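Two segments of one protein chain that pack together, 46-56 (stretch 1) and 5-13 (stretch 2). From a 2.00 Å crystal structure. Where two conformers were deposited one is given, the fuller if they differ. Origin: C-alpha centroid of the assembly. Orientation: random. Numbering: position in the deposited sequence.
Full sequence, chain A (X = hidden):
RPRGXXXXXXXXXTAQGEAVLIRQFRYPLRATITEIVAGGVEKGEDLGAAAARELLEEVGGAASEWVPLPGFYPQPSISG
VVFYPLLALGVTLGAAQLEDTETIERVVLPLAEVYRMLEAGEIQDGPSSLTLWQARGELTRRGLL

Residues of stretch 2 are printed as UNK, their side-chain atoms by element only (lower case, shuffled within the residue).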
# COMPACT_ATOMS: atom_id res chain seq x y z
N ASP A 46 -11.77 -4.43 20.31
CA ASP A 46 -10.37 -4.71 20.16
C ASP A 46 -10.07 -5.10 18.70
O ASP A 46 -10.97 -5.56 17.99
CB ASP A 46 -10.02 -5.84 21.10
CG ASP A 46 -8.55 -6.13 21.13
OD1 ASP A 46 -7.76 -5.27 20.65
OD2 ASP A 46 -8.18 -7.22 21.65
N LEU A 47 -8.82 -4.91 18.27
CA LEU A 47 -8.44 -5.13 16.86
C LEU A 47 -8.68 -6.58 16.46
O LEU A 47 -9.28 -6.83 15.40
CB LEU A 47 -6.99 -4.74 16.58
CG LEU A 47 -6.54 -3.34 16.97
CD1 LEU A 47 -6.35 -3.21 18.52
CD2 LEU A 47 -5.25 -2.98 16.21
N GLY A 48 -8.22 -7.50 17.32
CA GLY A 48 -8.38 -8.95 17.14
C GLY A 48 -9.84 -9.31 16.93
O GLY A 48 -10.17 -10.08 16.03
N ALA A 49 -10.71 -8.69 17.73
CA ALA A 49 -12.15 -8.99 17.70
C ALA A 49 -12.87 -8.40 16.50
O ALA A 49 -13.75 -9.06 15.92
CB ALA A 49 -12.83 -8.54 19.01
N ALA A 50 -12.53 -7.16 16.14
CA ALA A 50 -13.05 -6.57 14.90
C ALA A 50 -12.69 -7.47 13.69
O ALA A 50 -13.53 -7.73 12.80
CB ALA A 50 -12.47 -5.17 14.71
N ALA A 51 -11.45 -7.93 13.67
CA ALA A 51 -10.95 -8.78 12.55
C ALA A 51 -11.77 -10.06 12.37
O ALA A 51 -12.28 -10.30 11.28
CB ALA A 51 -9.43 -9.07 12.70
N ALA A 52 -11.99 -10.84 13.43
CA ALA A 52 -12.81 -12.05 13.35
C ALA A 52 -14.26 -11.76 12.94
O ALA A 52 -14.82 -12.44 12.06
CB ALA A 52 -12.75 -12.81 14.66
N ARG A 53 -14.84 -10.71 13.51
CA ARG A 53 -16.18 -10.30 13.19
C ARG A 53 -16.35 -10.02 11.69
O ARG A 53 -17.28 -10.52 11.04
CB ARG A 53 -16.62 -9.05 14.02
CG ARG A 53 -18.04 -8.69 13.67
CD ARG A 53 -18.63 -7.39 14.22
NE ARG A 53 -17.64 -6.34 14.38
CZ ARG A 53 -17.25 -5.52 13.42
NH1 ARG A 53 -17.78 -5.62 12.20
NH2 ARG A 53 -16.34 -4.59 13.69
N GLU A 54 -15.44 -9.22 11.15
CA GLU A 54 -15.45 -8.84 9.76
C GLU A 54 -15.27 -10.04 8.83
O GLU A 54 -15.98 -10.17 7.78
CB GLU A 54 -14.28 -7.86 9.53
CG GLU A 54 -14.49 -6.90 8.36
CD GLU A 54 -15.83 -6.16 8.44
OE1 GLU A 54 -16.05 -5.35 9.37
OE2 GLU A 54 -16.66 -6.38 7.56
N LEU A 55 -14.31 -10.90 9.18
CA LEU A 55 -14.09 -12.14 8.41
C LEU A 55 -15.37 -13.00 8.40
O LEU A 55 -15.80 -13.49 7.35
CB LEU A 55 -12.91 -12.93 9.00
CG LEU A 55 -12.55 -14.21 8.20
CD1 LEU A 55 -12.07 -13.92 6.77
CD2 LEU A 55 -11.45 -14.94 8.96
N LEU A 56 -15.99 -13.15 9.56
CA LEU A 56 -17.27 -13.87 9.64
C LEU A 56 -18.40 -13.21 8.80
O LEU A 56 -19.00 -13.86 7.94
CB LEU A 56 -17.69 -14.02 11.10
CG LEU A 56 -18.88 -14.94 11.42
CD1 LEU A 56 -18.72 -16.35 10.80
CD2 LEU A 56 -19.09 -14.99 12.94
N UNK A 5 -10.17 7.12 14.35
CA UNK A 5 -10.92 6.08 13.65
C UNK A 5 -9.95 4.99 13.18
O UNK A 5 -8.78 5.28 12.87
c UNK A 5 -11.55 6.82 12.47
c UNK A 5 -10.65 7.99 12.21
c UNK A 5 -9.98 8.33 13.52
N UNK A 6 -10.40 3.74 13.18
CA UNK A 6 -9.56 2.61 12.76
C UNK A 6 -10.37 1.67 11.89
O UNK A 6 -11.57 1.52 12.10
n UNK A 6 -7.66 -0.22 18.14
c UNK A 6 -7.77 1.91 16.21
c UNK A 6 -8.26 2.70 15.00
n UNK A 6 -9.84 0.18 18.73
n UNK A 6 -8.86 1.48 17.10
c UNK A 6 -9.04 1.85 13.99
c UNK A 6 -8.78 0.48 17.99
N UNK A 7 -9.72 1.01 10.92
CA UNK A 7 -10.36 -0.09 10.21
C UNK A 7 -9.34 -1.22 10.17
O UNK A 7 -8.12 -0.98 10.24
c UNK A 7 -10.73 0.34 8.80
N UNK A 8 -9.85 -2.44 10.06
CA UNK A 8 -9.02 -3.63 9.98
C UNK A 8 -9.11 -4.22 8.58
O UNK A 8 -10.16 -4.16 7.96
c UNK A 8 -8.50 -5.79 11.09
c UNK A 8 -9.44 -4.64 11.08
c UNK A 8 -10.89 -5.09 10.91
N UNK A 9 -7.98 -4.69 8.04
CA UNK A 9 -7.96 -5.30 6.72
C UNK A 9 -7.42 -6.69 6.95
O UNK A 9 -6.46 -6.88 7.68
c UNK A 9 -8.05 -3.38 3.76
c UNK A 9 -8.08 -2.23 5.88
c UNK A 9 -8.73 -2.30 3.15
c UNK A 9 -7.05 -4.52 5.76
c UNK A 9 -7.73 -3.35 5.12
c UNK A 9 -9.08 -1.21 3.91
c UNK A 9 -8.76 -1.16 5.28
N UNK A 10 -8.06 -7.67 6.33
CA UNK A 10 -7.73 -9.07 6.53
C UNK A 10 -7.51 -9.77 5.22
O UNK A 10 -8.44 -9.89 4.38
c UNK A 10 -8.48 -11.34 7.46
c UNK A 10 -10.36 -8.27 8.58
c UNK A 10 -8.88 -9.84 7.27
c UNK A 10 -9.21 -9.21 8.63
N UNK A 11 -6.30 -10.29 5.06
CA UNK A 11 -6.04 -11.20 3.95
C UNK A 11 -6.30 -12.65 4.42
O UNK A 11 -5.50 -13.21 5.16
c UNK A 11 -4.04 -12.08 2.48
c UNK A 11 -2.58 -11.65 2.11
c UNK A 11 -4.58 -11.03 3.47
c UNK A 11 -4.97 -12.15 1.23
N UNK A 12 -7.42 -13.27 3.99
CA UNK A 12 -7.76 -14.59 4.51
C UNK A 12 -7.19 -15.66 3.57
O UNK A 12 -7.38 -15.58 2.33
c UNK A 12 -9.31 -14.58 4.43
c UNK A 12 -8.48 -12.83 3.08
c UNK A 12 -9.69 -13.24 3.87
N UNK A 13 -6.49 -16.65 4.13
CA UNK A 13 -5.87 -17.70 3.32
C UNK A 13 -6.31 -19.07 3.87
O UNK A 13 -6.20 -19.33 5.09
c UNK A 13 -3.87 -16.26 2.58
c UNK A 13 -3.67 -18.83 2.64
c UNK A 13 -4.34 -17.58 3.28

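Position 5 carries three side-chain carbons that close a ring onto the backbone nitrogen. It lies outside the strand, far from the helix, and touches nothing on stretch 1. This is Pro 5.

Position 6 opens the strand with a long unbranched arm: three carbons, a nitrogen, then a carbon bearing two more nitrogens. That terminal group is a guanidinium. The CA-to-CB bond points toward the helix, and the side chain, with chi1 and chi3 in the m well and chi2 in t, brings its terminal group to the first turn, where Leu 47 meets the guanidinium at the edge, near its plane. This is Arg 6, whose NH1 lies 3.3 Å from CD1 of Leu 47. The contact is one of packing, since a methyl group can accept no hydrogen bond; NH2 finds its partner elsewhere in the structure.

Position 7 has a single side-chain carbon, directed away from the helix and reaching none of its atoms. One carbon means alanine, Ala 7.

At position 8 one carbon carries two others, three in all, with no ring. Its CA-to-CB bond points toward the helix, and the fork fits against two small residues, Ala 50 and Ala 51. A branch at CB with two methyls identifies Val 8, here with chi1 in the p well. Its CG1 lies 4.1 Å from CB of Ala 50, while CG2 lies 3.8 Å from CB of Ala 51, so the two methyls meet successive alanines.

Position 9 shows one carbon followed by a six-carbon ring with no heteroatom, a phenyl group. Its CA-to-CB bond points away from the helix, and no atom of the side chain touches it. The residue is Phe 9.

Position 10 has four carbons, forked at the first, with one arm two carbons long. Its CA-to-CB bond points toward the helix, and the residue touches Ala 51, Glu 54 and Leu 55. Such a fork belongs to isoleucine. CD1 of Ile 10 approaches O of Ala 51 at 3.9 Å and CB of Glu 54 at 4.1 Å, so it meets the aliphatic base of the acidic side chain.

Position 11 also has four carbons, but the fork comes at the second. Its CA-to-CB bond points away from the helix, and the side chain is buried without touching it: Leu 11.

Position 12 again closes three carbons into a ring on its own nitrogen, this time facing Leu 55. It is Pro 12, with CB 3.7 Å from CD1 of Leu 55.

Position 13 has one carbon bearing two more, out of reach of the helix. This is Val 13.

The contact follows the alternation of the strand: 6, 8, 10 and 12 point toward the helix, and 7, 9 and 11 away. Helix and strand cross at -57°, their axes 8.4 Å apart at closest approach. The backbones are nearest where alanine lies on the helix: CA of Ala 51 and CA of Val 8 are 6.1 Å apart. No hydrogen bond or salt bridge joins the stretches; largely apolar packing buries 377 Å² between them.

Stretch 2 (5-13) PRAVFILPV
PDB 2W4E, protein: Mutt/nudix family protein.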